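Local coordinates for glycoside hydrolase family protein (Novosphingobium sp. PP1Y, PDB 6Q2F), which cleaves alpha-L-rhamnosidic bonds as a glycoside hydrolase, probably releasing terminal rhamnose units from glycosides, at residues Lys151-Ser156 against Ala510-Arg515; Gly207-Leu212 against Leu441-Ser446; Val994-Asp999 against Gly1027-Ser1032; Ala654-Asp659 against Gly1055-Val1060. All blocks are in the same frame, centred on the assembly; numbering follows the deposited sequence.

Contact 1. Residues Lys151-Ser156 against Ala510-Arg515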
loop_
_atom_site.group_PDB
_atom_site.type_symbol
_atom_site.label_atom_id
_atom_site.label_comp_id
_atom_site.label_asym_id
_atom_site.label_seq_id
_atom_site.Cartn_x
_atom_site.Cartn_y
_atom_site.Cartn_z
ATOM N N LYS A 151 -22.644 1.419 -5.261
ATOM C CA LYS A 151 -23.838 0.603 -5.452
ATOM C C LYS A 151 -23.505 -0.882 -5.374
ATOM O O LYS A 151 -22.458 -1.326 -5.858
ATOM C CB LYS A 151 -24.486 0.867 -6.804
ATOM C CG LYS A 151 -24.952 2.283 -7.015
ATOM C CD LYS A 151 -25.233 2.496 -8.495
ATOM C CE LYS A 151 -25.456 3.948 -8.814
ATOM N NZ LYS A 151 -24.161 4.686 -8.782
ATOM N N LYS A 152 -24.439 -1.654 -4.824
ATOM C CA LYS A 152 -24.366 -3.107 -4.805
ATOM C C LYS A 152 -25.616 -3.672 -5.465
ATOM O O LYS A 152 -26.709 -3.110 -5.338
ATOM C CB LYS A 152 -24.288 -3.649 -3.372
ATOM C CG LYS A 152 -25.478 -3.161 -2.527
ATOM C CD LYS A 152 -25.719 -4.000 -1.326
ATOM C CE LYS A 152 -27.037 -3.624 -0.686
ATOM N NZ LYS A 152 -27.097 -2.209 -0.251
ATOM N N LEU A 153 -25.450 -4.810 -6.130
ATOM C CA LEU A 153 -26.576 -5.495 -6.750
ATOM C C LEU A 153 -27.471 -6.126 -5.681
ATOM O O LEU A 153 -26.983 -6.690 -4.699
ATOM C CB LEU A 153 -26.052 -6.561 -7.721
ATOM C CG LEU A 153 -26.985 -7.174 -8.773
ATOM C CD1 LEU A 153 -27.381 -6.150 -9.827
ATOM C CD2 LEU A 153 -26.329 -8.395 -9.425
ATOM N N VAL A 154 -28.794 -6.016 -5.870
ATOM C CA VAL A 154 -29.789 -6.630 -4.991
ATOM C C VAL A 154 -30.874 -7.222 -5.877
ATOM O O VAL A 154 -30.977 -6.904 -7.063
ATOM C CB VAL A 154 -30.421 -5.637 -3.981
ATOM C CG1 VAL A 154 -29.418 -5.243 -2.877
ATOM C CG2 VAL A 154 -30.912 -4.417 -4.713
ATOM N N TRP A 155 -31.710 -8.078 -5.292
ATOM C CA TRP A 155 -32.673 -8.777 -6.133
ATOM C C TRP A 155 -33.820 -9.316 -5.304
ATOM O O TRP A 155 -33.670 -9.581 -4.108
ATOM C CB TRP A 155 -32.022 -9.937 -6.902
ATOM C CG TRP A 155 -31.346 -10.912 -6.002
ATOM C CD1 TRP A 155 -31.885 -12.035 -5.458
ATOM C CD2 TRP A 155 -29.996 -10.841 -5.532
ATOM N NE1 TRP A 155 -30.953 -12.669 -4.667
ATOM C CE2 TRP A 155 -29.782 -11.955 -4.700
ATOM C CE3 TRP A 155 -28.952 -9.942 -5.734
ATOM C CZ2 TRP A 155 -28.556 -12.202 -4.068
ATOM C CZ3 TRP A 155 -27.723 -10.181 -5.096
ATOM C CH2 TRP A 155 -27.548 -11.305 -4.269
ATOM N N SER A 156 -34.965 -9.475 -5.971
ATOM C CA SER A 156 -36.064 -10.300 -5.504
ATOM C C SER A 156 -36.281 -11.418 -6.512
ATOM O O SER A 156 -35.893 -11.306 -7.679
ATOM C CB SER A 156 -37.357 -9.499 -5.337
ATOM O OG SER A 156 -37.927 -9.238 -6.607
ATOM N N ALA A 510 -18.342 -2.676 -3.572
ATOM C CA ALA A 510 -19.374 -2.306 -4.531
ATOM C C ALA A 510 -19.244 -3.162 -5.789
ATOM O O ALA A 510 -18.135 -3.496 -6.222
ATOM C CB ALA A 510 -19.263 -0.826 -4.883
ATOM N N ASN A 511 -20.385 -3.532 -6.376
ATOM C CA ASN A 511 -20.312 -4.424 -7.530
ATOM C C ASN A 511 -21.385 -4.117 -8.563
ATOM O O ASN A 511 -21.780 -5.019 -9.322
ATOM C CB ASN A 511 -20.421 -5.894 -7.102
ATOM C CG ASN A 511 -21.816 -6.267 -6.591
ATOM O OD1 ASN A 511 -22.702 -5.428 -6.447
ATOM N ND2 ASN A 511 -22.001 -7.555 -6.310
ATOM N N TRP A 512 -21.905 -2.891 -8.593
ATOM C CA TRP A 512 -22.804 -2.488 -9.666
ATOM C C TRP A 512 -22.541 -1.033 -10.024
ATOM O O TRP A 512 -22.163 -0.213 -9.183
ATOM C CB TRP A 512 -24.297 -2.663 -9.309
ATOM C CG TRP A 512 -25.167 -2.198 -10.440
ATOM C CD1 TRP A 512 -25.835 -1.024 -10.522
ATOM C CD2 TRP A 512 -25.383 -2.873 -11.688
ATOM N NE1 TRP A 512 -26.490 -0.929 -11.728
ATOM C CE2 TRP A 512 -26.214 -2.049 -12.467
ATOM C CE3 TRP A 512 -24.962 -4.103 -12.214
ATOM C CZ2 TRP A 512 -26.650 -2.417 -13.740
ATOM C CZ3 TRP A 512 -25.378 -4.458 -13.483
ATOM C CH2 TRP A 512 -26.217 -3.621 -14.229
ATOM N N THR A 513 -22.746 -0.724 -11.296
ATOM C CA THR A 513 -22.717 0.653 -11.753
ATOM C C THR A 513 -23.631 0.701 -12.968
ATOM O O THR A 513 -23.755 -0.305 -13.677
ATOM C CB THR A 513 -21.275 1.114 -12.067
ATOM O OG1 THR A 513 -21.212 2.543 -12.170
ATOM C CG2 THR A 513 -20.739 0.476 -13.351
ATOM N N PRO A 514 -24.313 1.820 -13.210
ATOM C CA PRO A 514 -25.437 1.792 -14.173
ATOM C C PRO A 514 -25.061 1.364 -15.596
ATOM O O PRO A 514 -25.863 0.690 -16.253
ATOM C CB PRO A 514 -25.971 3.231 -14.121
ATOM C CG PRO A 514 -25.683 3.657 -12.698
ATOM C CD PRO A 514 -24.283 3.067 -12.424
ATOM N N ARG A 515 -23.865 1.699 -16.078
ATOM C CA ARG A 515 -23.433 1.311 -17.417
ATOM C C ARG A 515 -22.797 -0.066 -17.454
ATOM O O ARG A 515 -22.252 -0.443 -18.493
ATOM C CB ARG A 515 -22.446 2.340 -17.979
ATOM C CG ARG A 515 -23.017 3.767 -18.103
ATOM C CD ARG A 515 -21.956 4.713 -18.659
ATOM N NE ARG A 515 -22.490 6.046 -18.948
ATOM C CZ ARG A 515 -22.492 6.611 -20.151
ATOM N NH1 ARG A 515 -21.976 5.961 -21.189
ATOM N NH2 ARG A 515 -23.000 7.825 -20.314
HETATM O O HOH W 1 -20.796 1.361 -7.415
#
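Ala-510 starts the contact by setting its methyl CB 3.4 Å from the carbonyl O of Lys-151. That oxygen is then gripped by two successive amides. Asn-511 N meets it in the carbonyl plane, whereas Trp-512 N, at 3.2 Å from Lys-151 O, arrives from above that plane. The Asn-511 side chain takes the crowded position between its own N and C (chi1 69°), and this turns OD1 to the strand, where it accepts Leu-153 N at 2.8 Å in a nearly straight bond (163°). ND2 of the same amide is held by Ala-386 O, so both ends fix its rotation. An alanine here would take away the amide that accepts Leu-153 N and donates to Ala-386 O, and would probably loosen the loop from the strand. Trp-512 stands with CG anti to its backbone N; Lys-151 CD touches the indole at its edge, 4.1 Å from CD1, while Leu-153 CD1 approaches CE3 obliquely at 4.0 Å. The indole also meets the Tyr-445 ring, their planes about 20° apart. A water accepts from Lys-151 N and donates to Trp-512 O at 2.7 Å. Last, Pro-514 CD packs on Lys-151 CE at 3.9 Å, the two side chains crossing at about a right angle, while Lys-151 NZ ends in a salt bridge to Asp-465. The arrangement docks an edge strand of an antiparallel sheet on a loop of a parallel beta/alpha barrel; this loop follows strand 497-502, after which come the sodium ligands Asp-503 and Ser-504.

Contact 2. Residues Gly207-Leu212 against Leu441-Ser446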
loop_
_atom_site.group_PDB
_atom_site.type_symbol
_atom_site.label_atom_id
_atom_site.label_comp_id
_atom_site.label_asym_id
_atom_site.label_seq_id
_atom_site.Cartn_x
_atom_site.Cartn_y
_atom_site.Cartn_z
ATOM N N GLY A 207 -32.270 1.610 -7.220
ATOM C CA GLY A 207 -32.353 1.716 -8.654
ATOM C C GLY A 207 -32.766 0.391 -9.271
ATOM O O GLY A 207 -32.774 -0.658 -8.621
ATOM N N GLU A 208 -33.096 0.459 -10.545
ATOM C CA GLU A 208 -33.445 -0.716 -11.322
ATOM C C GLU A 208 -32.257 -1.180 -12.145
ATOM O O GLU A 208 -31.414 -0.382 -12.556
ATOM C CB GLU A 208 -34.637 -0.420 -12.233
ATOM C CG GLU A 208 -35.959 -0.289 -11.484
ATOM C CD GLU A 208 -36.357 -1.580 -10.790
ATOM O OE1 GLU A 208 -36.021 -2.670 -11.311
ATOM O OE2 GLU A 208 -36.992 -1.506 -9.717
ATOM N N VAL A 209 -32.199 -2.491 -12.377
ATOM C CA VAL A 209 -31.170 -3.113 -13.201
ATOM C C VAL A 209 -31.786 -3.889 -14.357
ATOM O O VAL A 209 -31.353 -3.765 -15.506
ATOM C CB VAL A 209 -30.259 -4.030 -12.360
ATOM C CG1 VAL A 209 -29.411 -4.884 -13.263
ATOM C CG2 VAL A 209 -29.401 -3.195 -11.383
ATOM N N GLY A 210 -32.796 -4.690 -14.070
ATOM C CA GLY A 210 -33.488 -5.419 -15.111
ATOM C C GLY A 210 -34.286 -6.562 -14.525
ATOM O O GLY A 210 -34.265 -6.821 -13.322
ATOM N N VAL A 211 -34.999 -7.245 -15.420
ATOM C CA VAL A 211 -35.806 -8.402 -15.072
ATOM C C VAL A 211 -35.408 -9.536 -15.995
ATOM O O VAL A 211 -35.412 -9.378 -17.220
ATOM C CB VAL A 211 -37.306 -8.102 -15.190
ATOM C CG1 VAL A 211 -38.131 -9.250 -14.643
ATOM C CG2 VAL A 211 -37.620 -6.831 -14.438
ATOM N N LEU A 212 -35.051 -10.667 -15.413
ATOM C CA LEU A 212 -34.676 -11.846 -16.167
ATOM C C LEU A 212 -35.586 -12.989 -15.759
ATOM O O LEU A 212 -35.994 -13.099 -14.601
ATOM C CB LEU A 212 -33.218 -12.236 -15.929
ATOM C CG LEU A 212 -32.189 -11.148 -16.212
ATOM C CD1 LEU A 212 -30.838 -11.606 -15.710
ATOM C CD2 LEU A 212 -32.156 -10.802 -17.716
ATOM N N LEU A 441 -36.335 -13.164 -11.978
ATOM C CA LEU A 441 -35.394 -12.443 -11.185
ATOM C C LEU A 441 -35.482 -10.966 -11.444
ATOM O O LEU A 441 -35.325 -10.524 -12.549
ATOM C CB LEU A 441 -34.024 -12.951 -11.565
ATOM C CG LEU A 441 -32.809 -12.646 -10.751
ATOM C CD1 LEU A 441 -33.166 -12.671 -9.303
ATOM C CD2 LEU A 441 -31.781 -13.698 -11.023
ATOM N N ARG A 442 -35.736 -10.215 -10.395
ATOM C CA ARG A 442 -35.794 -8.800 -10.524
ATOM C C ARG A 442 -34.525 -8.272 -9.888
ATOM O O ARG A 442 -34.332 -8.354 -8.703
ATOM C CB ARG A 442 -37.023 -8.200 -9.878
ATOM C CG ARG A 442 -37.072 -6.704 -10.034
ATOM C CD ARG A 442 -38.376 -6.120 -9.561
ATOM N NE ARG A 442 -38.370 -4.680 -9.579
ATOM C CZ ARG A 442 -39.333 -3.935 -9.083
ATOM N NH1 ARG A 442 -40.378 -4.495 -8.528
ATOM N NH2 ARG A 442 -39.246 -2.628 -9.133
ATOM N N LEU A 443 -33.672 -7.722 -10.723
ATOM C CA LEU A 443 -32.411 -7.162 -10.283
ATOM C C LEU A 443 -32.567 -5.665 -10.078
ATOM O O LEU A 443 -33.204 -4.981 -10.884
ATOM C CB LEU A 443 -31.313 -7.442 -11.308
ATOM C CG LEU A 443 -31.125 -8.914 -11.645
ATOM C CD1 LEU A 443 -30.055 -9.053 -12.719
ATOM C CD2 LEU A 443 -30.741 -9.679 -10.393
ATOM N N GLY A 444 -31.982 -5.164 -9.000
ATOM C CA GLY A 444 -31.905 -3.735 -8.787
ATOM C C GLY A 444 -30.577 -3.408 -8.156
ATOM O O GLY A 444 -29.707 -4.281 -8.045
ATOM N N TYR A 445 -30.391 -2.157 -7.755
ATOM C CA TYR A 445 -29.232 -1.810 -6.954
ATOM C C TYR A 445 -29.660 -0.919 -5.799
ATOM O O TYR A 445 -30.740 -0.314 -5.802
ATOM C CB TYR A 445 -28.127 -1.128 -7.786
ATOM C CG TYR A 445 -28.444 0.273 -8.265
ATOM C CD1 TYR A 445 -28.294 1.376 -7.418
ATOM C CD2 TYR A 445 -28.879 0.498 -9.573
ATOM C CE1 TYR A 445 -28.579 2.662 -7.862
ATOM C CE2 TYR A 445 -29.155 1.775 -10.026
ATOM C CZ TYR A 445 -29.008 2.854 -9.168
ATOM O OH TYR A 445 -29.295 4.126 -9.622
ATOM N N SER A 446 -28.786 -0.854 -4.808
ATOM C CA SER A 446 -28.978 0.024 -3.671
ATOM C C SER A 446 -27.596 0.441 -3.179
ATOM O O SER A 446 -26.572 -0.008 -3.698
ATOM C CB SER A 446 -29.815 -0.658 -2.593
ATOM O OG SER A 446 -29.105 -1.738 -2.024
#
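The ring of Tyr-445 lies flat over Gly-207, whose CA sits 3.6 Å from the ring centroid and 18° off the normal, a CH-pi contact. The ring is brought there by the crowded first torsion of Tyr-445 (chi1 70°), and the hollow exists because Gly-207 has no side chain: a CB on it would fall 2.1 Å from Tyr-445 CE2. Likewise, a CB on Gly-444 would run into Gly-207 O. Val-209 is the bump beside these flat spots. Its CG2 presses on Gly-444 C at 3.4 Å and reaches the Tyr-445 ring at its edge. A leucine at Tyr-445 would lose the flat face over Gly-207 and would probably pack less closely on the glycine and on Val-209. Strand 206-217, within a four-stranded antiparallel sheet, carries a classic beta bulge: Val-209 and Gly-210 both face Leu-443, whose O accepts both amides from above the carbonyl plane. Gly-210 adopts phi 162°, where a side chain would jam against the preceding carbonyl. Beyond the bulge the pairing is regular, with Leu-441 N bonding Leu-212 O at 2.6 Å. Leu-443 wedges between Val-209 and Leu-212, its CB 3.7 Å from Val-209 CB and its CD1 4.0 Å from Leu-212 CD1. The extended Arg-442 reaches the exposed Glu-208; NH2 meets OE2 at 2.6 Å in a salt bridge, in the guanidinium plane but above the carboxylate plane.

Contact 3. Residues Val994-Asp999 against Gly1027-Ser1032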
loop_
_atom_site.group_PDB
_atom_site.type_symbol
_atom_site.label_atom_id
_atom_site.label_comp_id
_atom_site.label_asym_id
_atom_site.label_seq_id
_atom_site.Cartn_x
_atom_site.Cartn_y
_atom_site.Cartn_z
ATOM N N VAL A 994 28.969 22.255 29.469
ATOM C CA VAL A 994 27.697 21.907 28.856
ATOM C C VAL A 994 26.697 23.013 29.143
ATOM O O VAL A 994 26.470 23.353 30.306
ATOM C CB VAL A 994 27.161 20.566 29.378
ATOM C CG1 VAL A 994 25.980 20.120 28.518
ATOM C CG2 VAL A 994 28.257 19.524 29.376
ATOM N N ALA A 995 26.076 23.545 28.089
ATOM C CA ALA A 995 25.022 24.535 28.237
ATOM C C ALA A 995 23.735 23.948 27.688
ATOM O O ALA A 995 23.744 23.325 26.627
ATOM C CB ALA A 995 25.367 25.852 27.522
ATOM N N PHE A 996 22.640 24.145 28.411
ATOM C CA PHE A 996 21.376 23.521 28.068
ATOM C C PHE A 996 20.396 24.535 27.498
ATOM O O PHE A 996 20.256 25.646 28.013
ATOM C CB PHE A 996 20.766 22.834 29.281
ATOM C CG PHE A 996 21.533 21.637 29.740
ATOM C CD1 PHE A 996 21.322 20.406 29.143
ATOM C CD2 PHE A 996 22.455 21.732 30.771
ATOM C CE1 PHE A 996 22.014 19.288 29.558
ATOM C CE2 PHE A 996 23.170 20.601 31.195
ATOM C CZ PHE A 996 22.940 19.383 30.583
ATOM N N GLN A 997 19.744 24.141 26.408
ATOM C CA GLN A 997 18.631 24.898 25.853
ATOM C C GLN A 997 17.671 25.364 26.942
ATOM O O GLN A 997 17.250 24.582 27.800
ATOM C CB GLN A 997 17.884 24.034 24.845
ATOM C CG GLN A 997 16.880 24.798 24.065
ATOM C CD GLN A 997 16.375 24.000 22.848
ATOM O OE1 GLN A 997 16.549 22.785 22.758
ATOM N NE2 GLN A 997 15.746 24.697 21.918
ATOM N N ALA A 998 17.316 26.646 26.885
ATOM C CA ALA A 998 16.528 27.265 27.937
ATOM C C ALA A 998 15.089 26.756 27.907
ATOM O O ALA A 998 14.595 26.257 26.888
ATOM C CB ALA A 998 16.558 28.790 27.802
ATOM N N ASP A 999 14.429 26.864 29.062
ATOM C CA ASP A 999 13.016 26.502 29.213
ATOM C C ASP A 999 12.787 25.033 28.885
ATOM O O ASP A 999 11.787 24.651 28.277
ATOM C CB ASP A 999 12.131 27.414 28.369
ATOM C CG ASP A 999 12.265 28.867 28.790
ATOM O OD1 ASP A 999 12.181 29.128 30.012
ATOM O OD2 ASP A 999 12.506 29.737 27.924
ATOM N N GLY A 1027 16.207 18.199 24.305
ATOM C CA GLY A 1027 16.502 19.435 23.608
ATOM C C GLY A 1027 17.929 19.409 23.085
ATOM O O GLY A 1027 18.466 18.347 22.771
ATOM N N ILE A 1028 18.531 20.592 23.006
ATOM C CA ILE A 1028 19.889 20.741 22.489
ATOM C C ILE A 1028 20.809 21.093 23.648
ATOM O O ILE A 1028 20.653 22.145 24.279
ATOM C CB ILE A 1028 19.963 21.801 21.380
ATOM C CG1 ILE A 1028 18.987 21.460 20.240
ATOM C CG2 ILE A 1028 21.371 21.892 20.834
ATOM C CD1 ILE A 1028 19.008 22.470 19.108
ATOM N N ALA A 1029 21.757 20.208 23.939
ATOM C CA ALA A 1029 22.817 20.484 24.901
ATOM C C ALA A 1029 24.088 20.838 24.135
ATOM O O ALA A 1029 24.493 20.104 23.225
ATOM C CB ALA A 1029 23.056 19.284 25.814
ATOM N N THR A 1030 24.710 21.960 24.498
ATOM C CA THR A 1030 25.883 22.469 23.791
ATOM C C THR A 1030 27.138 22.176 24.611
ATOM O O THR A 1030 27.334 22.744 25.695
ATOM C CB THR A 1030 25.738 23.966 23.522
ATOM O OG1 THR A 1030 24.617 24.186 22.657
ATOM C CG2 THR A 1030 26.993 24.518 22.857
ATOM N N TYR A 1031 27.980 21.286 24.097
ATOM C CA TYR A 1031 29.222 20.923 24.760
ATOM C C TYR A 1031 30.366 21.771 24.225
ATOM O O TYR A 1031 30.472 22.007 23.019
ATOM C CB TYR A 1031 29.540 19.447 24.555
ATOM C CG TYR A 1031 28.641 18.464 25.272
ATOM C CD1 TYR A 1031 27.327 18.233 24.841
ATOM C CD2 TYR A 1031 29.120 17.711 26.338
ATOM C CE1 TYR A 1031 26.508 17.310 25.487
ATOM C CE2 TYR A 1031 28.310 16.779 26.975
ATOM C CZ TYR A 1031 27.006 16.583 26.547
ATOM O OH TYR A 1031 26.205 15.660 27.170
ATOM N N SER A 1032 31.248 22.181 25.130
ATOM C CA SER A 1032 32.240 23.222 24.889
ATOM C C SER A 1032 33.560 22.779 25.489
ATOM O O SER A 1032 33.584 22.223 26.592
ATOM C CB SER A 1032 31.812 24.554 25.527
ATOM O OG SER A 1032 32.787 25.561 25.341
HETATM O O HOH W 2 22.361 24.393 23.805
#
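Backbone hydrogen bonds define an antiparallel pair. Ala-995 and Thr-1030 exchange both: Ala-995 N reaches Thr-1030 O at 2.8 Å on a lone pair, and Thr-1030 N reaches Ala-995 O at 2.7 Å almost perfectly straight (179°). Gln-997 N adds a bond to Ile-1028 O. A side chain then extends the ladder past the end of strand 992-996: Gln-997, extended with CG anti to its N, offers OE1 to Ile-1028 N at 3.0 Å, the donor lying above the amide plane. One water is held by Ile-1028 O (2.9 Å) and Thr-1030 OG1, both of the same strand, and reaches across to Ala-995 O only through a weak bond.

Apolar contacts occupy the face of Val-994, Phe-996, Ala-1029 and Tyr-1031. Val-994 CG1 hangs 4.1 Å over the centroid of the Tyr-1031 ring in a CH-pi contact, CG2 lies 3.6 Å from Tyr-1031 CD2, and Ala-1029 CB meets Phe-996 CE1 at 3.9 Å.

Strand 1005-1008 flanks 992-996, and strand 1086-1095 flanks 1028-1037, within the antiparallel sheet of what is probably a galactose-binding-like domain. Tyr-1031 OH bonds Leu-1132 N, tying this sheet to strand 1131-1140 of another.

Contact 4. Residues Ala654-Asp659 against Gly1055-Val1060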
loop_
_atom_site.group_PDB
_atom_site.type_symbol
_atom_site.label_atom_id
_atom_site.label_comp_id
_atom_site.label_asym_id
_atom_site.label_seq_id
_atom_site.Cartn_x
_atom_site.Cartn_y
_atom_site.Cartn_z
ATOM N N ALA A 654 9.530 8.834 19.832
ATOM C CA ALA A 654 10.632 7.913 20.084
ATOM C C ALA A 654 11.550 7.727 18.871
ATOM O O ALA A 654 12.069 6.628 18.644
ATOM C CB ALA A 654 10.079 6.575 20.575
ATOM N N PHE A 655 11.800 8.778 18.101
ATOM C CA PHE A 655 12.634 8.635 16.916
ATOM C C PHE A 655 13.525 9.847 16.720
ATOM O O PHE A 655 13.070 10.990 16.768
ATOM C CB PHE A 655 11.779 8.434 15.629
ATOM C CG PHE A 655 10.824 7.292 15.698
ATOM C CD1 PHE A 655 9.538 7.477 16.203
ATOM C CD2 PHE A 655 11.197 6.034 15.234
ATOM C CE1 PHE A 655 8.629 6.410 16.243
ATOM C CE2 PHE A 655 10.302 4.958 15.267
ATOM C CZ PHE A 655 9.015 5.144 15.767
ATOM N N ALA A 656 14.791 9.572 16.496
ATOM C CA ALA A 656 15.760 10.507 15.966
ATOM C C ALA A 656 16.226 9.925 14.641
ATOM O O ALA A 656 15.952 8.755 14.355
ATOM C CB ALA A 656 16.936 10.697 16.934
ATOM N N PRO A 657 16.906 10.703 13.794
ATOM C CA PRO A 657 17.303 10.166 12.478
ATOM C C PRO A 657 18.076 8.863 12.574
ATOM O O PRO A 657 17.957 8.008 11.686
ATOM C CB PRO A 657 18.147 11.301 11.891
ATOM C CG PRO A 657 17.582 12.535 12.536
ATOM C CD PRO A 657 17.280 12.124 13.941
ATOM N N LYS A 658 18.796 8.658 13.658
ATOM C CA LYS A 658 19.545 7.434 13.838
ATOM C C LYS A 658 18.600 6.236 13.819
ATOM O O LYS A 658 18.956 5.201 13.372
ATOM C CB LYS A 658 20.451 7.477 15.081
ATOM C CG LYS A 658 19.879 6.875 16.336
ATOM C CD LYS A 658 20.616 7.307 17.589
ATOM C CE LYS A 658 22.103 6.967 17.560
ATOM N NZ LYS A 658 22.736 6.756 18.876
ATOM N N ASP A 659 17.393 6.408 14.305
ATOM C CA ASP A 659 16.411 5.332 14.308
ATOM C C ASP A 659 15.678 5.194 12.987
ATOM O O ASP A 659 15.041 4.162 12.750
ATOM C CB ASP A 659 15.368 5.566 15.393
ATOM C CG ASP A 659 15.989 5.741 16.752
ATOM O OD1 ASP A 659 16.544 4.746 17.248
ATOM O OD2 ASP A 659 15.914 6.858 17.298
ATOM N N GLY A 1055 23.762 10.593 21.768
ATOM C CA GLY A 1055 22.332 10.497 21.903
ATOM C C GLY A 1055 21.688 11.832 21.635
ATOM O O GLY A 1055 21.631 12.633 22.502
ATOM N N ASP A 1056 21.229 12.105 20.430
ATOM C CA ASP A 1056 21.218 11.192 19.323
ATOM C C ASP A 1056 21.899 11.689 18.056
ATOM O O ASP A 1056 22.149 10.913 17.179
ATOM C CB ASP A 1056 19.785 10.875 18.968
ATOM C CG ASP A 1056 19.039 10.269 20.069
ATOM O OD1 ASP A 1056 19.363 9.203 20.507
ATOM O OD2 ASP A 1056 18.072 10.847 20.473
ATOM N N LEU A 1057 22.172 12.978 17.969
ATOM C CA LEU A 1057 22.833 13.567 16.836
ATOM C C LEU A 1057 23.597 14.737 17.329
ATOM O O LEU A 1057 23.276 15.273 18.332
ATOM C CB LEU A 1057 21.873 13.992 15.732
ATOM C CG LEU A 1057 20.684 14.909 15.979
ATOM C CD1 LEU A 1057 20.213 15.576 14.709
ATOM C CD2 LEU A 1057 19.551 14.180 16.634
ATOM N N ALA A 1058 24.622 15.130 16.608
ATOM C CA ALA A 1058 25.435 16.227 17.013
ATOM C C ALA A 1058 25.997 17.082 15.923
ATOM O O ALA A 1058 26.602 16.620 15.011
ATOM C CB ALA A 1058 26.566 15.715 17.861
ATOM N N GLN A 1059 25.810 18.367 16.070
ATOM C CA GLN A 1059 26.364 19.328 15.123
ATOM C C GLN A 1059 27.654 19.879 15.725
ATOM O O GLN A 1059 27.664 20.294 16.883
ATOM C CB GLN A 1059 25.334 20.439 14.825
ATOM C CG GLN A 1059 25.790 21.563 13.889
ATOM C CD GLN A 1059 26.696 22.580 14.592
ATOM O OE1 GLN A 1059 26.372 23.085 15.669
ATOM N NE2 GLN A 1059 27.841 22.866 13.984
ATOM N N VAL A 1060 28.741 19.870 14.948
ATOM C CA VAL A 1060 30.077 20.167 15.455
ATOM C C VAL A 1060 30.621 21.418 14.781
ATOM O O VAL A 1060 30.628 21.515 13.549
ATOM C CB VAL A 1060 31.035 18.986 15.240
ATOM C CG1 VAL A 1060 32.472 19.365 15.692
ATOM C CG2 VAL A 1060 30.513 17.777 15.991
HETATM O O HOH W 3 20.093 10.707 15.123
#
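The tight part of this contact is small: a methyl against an aspartate side chain, and a proline against a leucine. Ala-656 directs its methyl at Asp-1056, CB to CB at 3.5 Å, and that methyl also lies 3.7 Å from Asp-1056 OD2. Next to it, Pro-657 CD rests on Leu-1057 CD2 at 4.1 Å, the two side chains crossing at about a right angle. Asp-1056 follows a cis peptide bond and, with Leu-1057, forms a classic beta bulge facing Ala-1095.

The looser, partly exposed side belongs to Lys-658. Its aliphatic CD passes 3.7 Å from Asp-1056 OD1, but NZ stays 4.5 Å from that oxygen, too far for a salt bridge, and instead bonds Val-1054 O. Separately, a water bridges the two backbones, accepting from Lys-658 N at 2.8 Å and donating to Asp-1056 O at 2.9 Å.

No hydrogen bond joins the two segments directly. Within 654-659, Asp-659 OD2 accepts Ala-656 N through its anti lone pair (3.0 Å, 173°), which braces the turn that presents Ala-656. Arg-1128 NH2 forms salt bridges to both Asp-659 OD2 and Asp-1056 OD1. The two carboxylates, of like charge, thus share one guanidinium, which probably offsets their repulsion and keeps both ionised where the beta/alpha barrel meets the probable galactose-binding-like domain.

From the N terminus, contact 1 opens at Lys-151, contact 2 opens at Gly-207 and closes at Leu-441-Ser-446, and contact 1 closes at Ala-510-Arg-515: contact 2 is nested inside it. Their centres are about 8 Å apart, and neighbouring strands 151-160 and 436-447 join them, with Lys-152 NZ near Ser-446 OG. Farther along, contact 4 opens at Ala-654, and contact 3, at 994-999 and 1027-1032, nests within its loop before 1055-1060 closes it. These two reach one sheet, centres about 15 Å apart. The pairs run in series without crossing, on opposite sides of the chain's centre; contact 1 ties the barrel to one sheet domain, contact 4 ties it to the probable galactose-binding-like one.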